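Na Glutathione S-transferase 1 (Necator americanus, PDB 2ON7) probably conjugates reduced glutathione to electrophilic compounds in a human hookworm. Local coordinates at residues A10-G15 with V160-A165. Residues are numbered along the deposited sequence; the frame is centred on the assembly and turned at random.
Sequences AIRGAG and VSEHNA
A single buried salt bridge joins Arg-12 to Glu-162: Arg-12 NE donates to Glu-162 OE2 over 2.8 Å. The bond is bent, with an N-H...O angle of 139°. OE2 lies at the NE edge of the guanidinium, somewhat tilted from its plane, while the arginine nitrogen comes in from above the carboxylate plane. The planes of the two flat groups are 56° apart, and the pairing is one-pronged: Arg-12 NH2 stays 3.8 Å from Glu-162 OE2, beyond a second bond.

Arg-12 CD lies 3.5 Å from Glu-162 OE2, a close approach that accompanies the bond to NE. The side chains meet at about a right angle. Glu-162 extends from its helix with CG anti to the backbone N (chi1 171°), then bends at chi2, which brings OE2 to the arginine.

Both charged groups have further partners. Arg-12 NH2 is bonded to Thr-166 OG1, whose hydroxyl also meets the carbonyl of Glu-162, one turn earlier in the same helix. Glu-162 OE1 forms salt bridges with Arg-189 and Arg-201; three arginines around one carboxylate would probably favour its ionised form.

Arg-12 lies in the loop between strand 4-9 and helix 16-25 of the thioredoxin-like N-terminal domain, and its backbone is hydrogen-bonded to the C-terminal residue Phe-206. Glu-162 projects from helix 155-168 of the all-helical C-terminal domain, whose side chains touch helix 82-109 (through His-163) and helix 179-189 (through Ser-161, Asn-164 and Ala-165), so the bridge spans the interface between the two domains.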
ATOM      1  N   ALA A  10       7.785  20.949  -0.538  1.00  8.86           N
ATOM      2  CA  ALA A  10       8.158  21.673   0.661  1.00  8.92           C
ATOM      3  C   ALA A  10       7.015  21.635   1.663  1.00  9.54           C
ATOM      4  O   ALA A  10       6.511  22.664   2.099  1.00 10.15           O
ATOM      5  CB  ALA A  10       8.589  23.119   0.318  1.00  9.13           C
ATOM      6  N   ILE A  11       6.603  20.412   1.994  1.00 10.38           N
ATOM      7  CA  ILE A  11       5.669  20.109   3.077  1.00 10.98           C
ATOM      8  C   ILE A  11       6.206  18.837   3.720  1.00 10.86           C
ATOM      9  O   ILE A  11       7.157  18.234   3.201  1.00 12.22           O
ATOM     10  CB  ILE A  11       4.209  19.884   2.558  1.00 10.71           C
ATOM     11  CG1 ILE A  11       4.205  18.777   1.504  1.00 11.51           C
ATOM     12  CG2 ILE A  11       3.577  21.241   2.014  1.00 11.11           C
ATOM     13  CD1 ILE A  11       2.814  18.338   1.013  1.00 12.70           C
ATOM     14  N   ARG A  12       5.619  18.429   4.834  1.00 10.61           N
ATOM     15  CA  ARG A  12       5.891  17.108   5.430  1.00 10.61           C
ATOM     16  C   ARG A  12       5.208  16.004   4.616  1.00 10.57           C
ATOM     17  O   ARG A  12       5.874  15.164   3.964  1.00 11.85           O
ATOM     18  CB  ARG A  12       5.441  17.073   6.915  1.00  9.85           C
ATOM     19  CG  ARG A  12       6.032  18.237   7.695  1.00  6.51           C
ATOM     20  CD  ARG A  12       5.788  18.148   9.162  1.00 10.20           C
ATOM     21  NE  ARG A  12       4.355  18.098   9.515  1.00  8.56           N
ATOM     22  CZ  ARG A  12       3.620  19.178   9.728  1.00  6.50           C
ATOM     23  NH1 ARG A  12       4.189  20.351   9.624  1.00  5.58           N
ATOM     24  NH2 ARG A  12       2.321  19.084  10.017  1.00  9.30           N
ATOM     25  N   GLY A  13       3.881  16.009   4.637  1.00 10.00           N
ATOM     26  CA  GLY A  13       3.073  14.997   3.931  1.00  9.26           C
ATOM     27  C   GLY A  13       3.659  13.589   3.831  1.00  8.70           C
ATOM     28  O   GLY A  13       3.972  12.916   4.829  1.00  7.64           O
ATOM     29  N   ALA A  14       3.760  13.129   2.595  1.00  8.87           N
ATOM     30  CA  ALA A  14       4.147  11.746   2.309  1.00  8.05           C
ATOM     31  C   ALA A  14       5.683  11.561   2.297  1.00  8.03           C
ATOM     32  O   ALA A  14       6.140  10.432   2.271  1.00  8.83           O
ATOM     33  CB  ALA A  14       3.471  11.271   0.962  1.00  7.70           C
ATOM     34  N   GLY A  15       6.463  12.657   2.383  1.00  7.99           N
ATOM     35  CA  GLY A  15       7.928  12.613   2.536  1.00  7.72           C
ATOM     36  C   GLY A  15       8.420  12.498   3.988  1.00  9.12           C
ATOM     37  O   GLY A  15       9.511  11.968   4.251  1.00  8.83           O
ATOM     38  N   VAL A 160       1.561   7.362  11.787  1.00  8.87           N
ATOM     39  CA  VAL A 160       0.334   7.600  12.576  1.00  8.59           C
ATOM     40  C   VAL A 160       0.502   8.720  13.618  1.00  8.74           C
ATOM     41  O   VAL A 160      -0.367   9.589  13.753  1.00  8.84           O
ATOM     42  CB  VAL A 160      -0.112   6.272  13.297  1.00  8.27           C
ATOM     43  CG1 VAL A 160      -1.309   6.471  14.180  1.00  6.64           C
ATOM     44  CG2 VAL A 160      -0.339   5.149  12.286  1.00  6.37           C
ATOM     45  N   SER A 161       1.604   8.703  14.368  1.00  8.64           N
ATOM     46  CA  SER A 161       1.863   9.815  15.288  1.00  8.60           C
ATOM     47  C   SER A 161       1.973  11.176  14.537  1.00  8.33           C
ATOM     48  O   SER A 161       1.298  12.124  14.865  1.00  8.83           O
ATOM     49  CB  SER A 161       3.064   9.531  16.167  1.00  7.89           C
ATOM     50  OG  SER A 161       4.229   9.469  15.414  1.00  6.55           O
ATOM     51  N   GLU A 162       2.791  11.241  13.503  1.00  8.56           N
ATOM     52  CA  GLU A 162       2.915  12.448  12.691  1.00  8.32           C
ATOM     53  C   GLU A 162       1.599  12.917  12.022  1.00  7.58           C
ATOM     54  O   GLU A 162       1.320  14.116  11.934  1.00  8.26           O
ATOM     55  CB  GLU A 162       4.017  12.239  11.635  1.00  8.75           C
ATOM     56  CG  GLU A 162       4.118  13.350  10.574  1.00  9.86           C
ATOM     57  CD  GLU A 162       4.503  14.680  11.203  1.00 11.79           C
ATOM     58  OE1 GLU A 162       5.430  14.705  12.058  1.00  8.82           O
ATOM     59  OE2 GLU A 162       3.875  15.694  10.842  1.00 14.15           O
ATOM     60  N   HIS A 163       0.797  11.995  11.533  1.00  7.29           N
ATOM     61  CA  HIS A 163      -0.488  12.395  10.968  1.00  7.50           C
ATOM     62  C   HIS A 163      -1.431  13.017  11.996  1.00  6.91           C
ATOM     63  O   HIS A 163      -2.064  14.026  11.720  1.00  8.16           O
ATOM     64  CB  HIS A 163      -1.171  11.238  10.258  1.00  7.64           C
ATOM     65  CG  HIS A 163      -2.513  11.592   9.703  1.00  7.44           C
ATOM     66  ND1 HIS A 163      -3.694  11.214  10.311  1.00  3.47           N
ATOM     67  CD2 HIS A 163      -2.860  12.313   8.608  1.00  7.22           C
ATOM     68  CE1 HIS A 163      -4.709  11.661   9.594  1.00  3.20           C
ATOM     69  NE2 HIS A 163      -4.234  12.336   8.561  1.00  3.97           N
ATOM     70  N   ASN A 164      -1.499  12.430  13.180  1.00  6.20           N
ATOM     71  CA  ASN A 164      -2.340  12.921  14.253  1.00  5.80           C
ATOM     72  C   ASN A 164      -1.956  14.339  14.680  1.00  4.98           C
ATOM     73  O   ASN A 164      -2.812  15.211  14.876  1.00  3.99           O
ATOM     74  CB  ASN A 164      -2.288  11.942  15.434  1.00  6.27           C
ATOM     75  CG  ASN A 164      -2.948  10.621  15.108  1.00  8.61           C
ATOM     76  OD1 ASN A 164      -2.813   9.624  15.850  1.00  8.82           O
ATOM     77  ND2 ASN A 164      -3.705  10.606  13.991  1.00 10.17           N
ATOM     78  N   ALA A 165      -0.649  14.545  14.794  1.00  4.60           N
ATOM     79  CA  ALA A 165      -0.068  15.812  15.153  1.00  4.54           C
ATOM     80  C   ALA A 165      -0.499  16.866  14.127  1.00  4.12           C
ATOM     81  O   ALA A 165      -1.103  17.864  14.474  1.00  3.64           O
ATOM     82  CB  ALA A 165       1.410  15.655  15.206  1.00  4.44           C
TER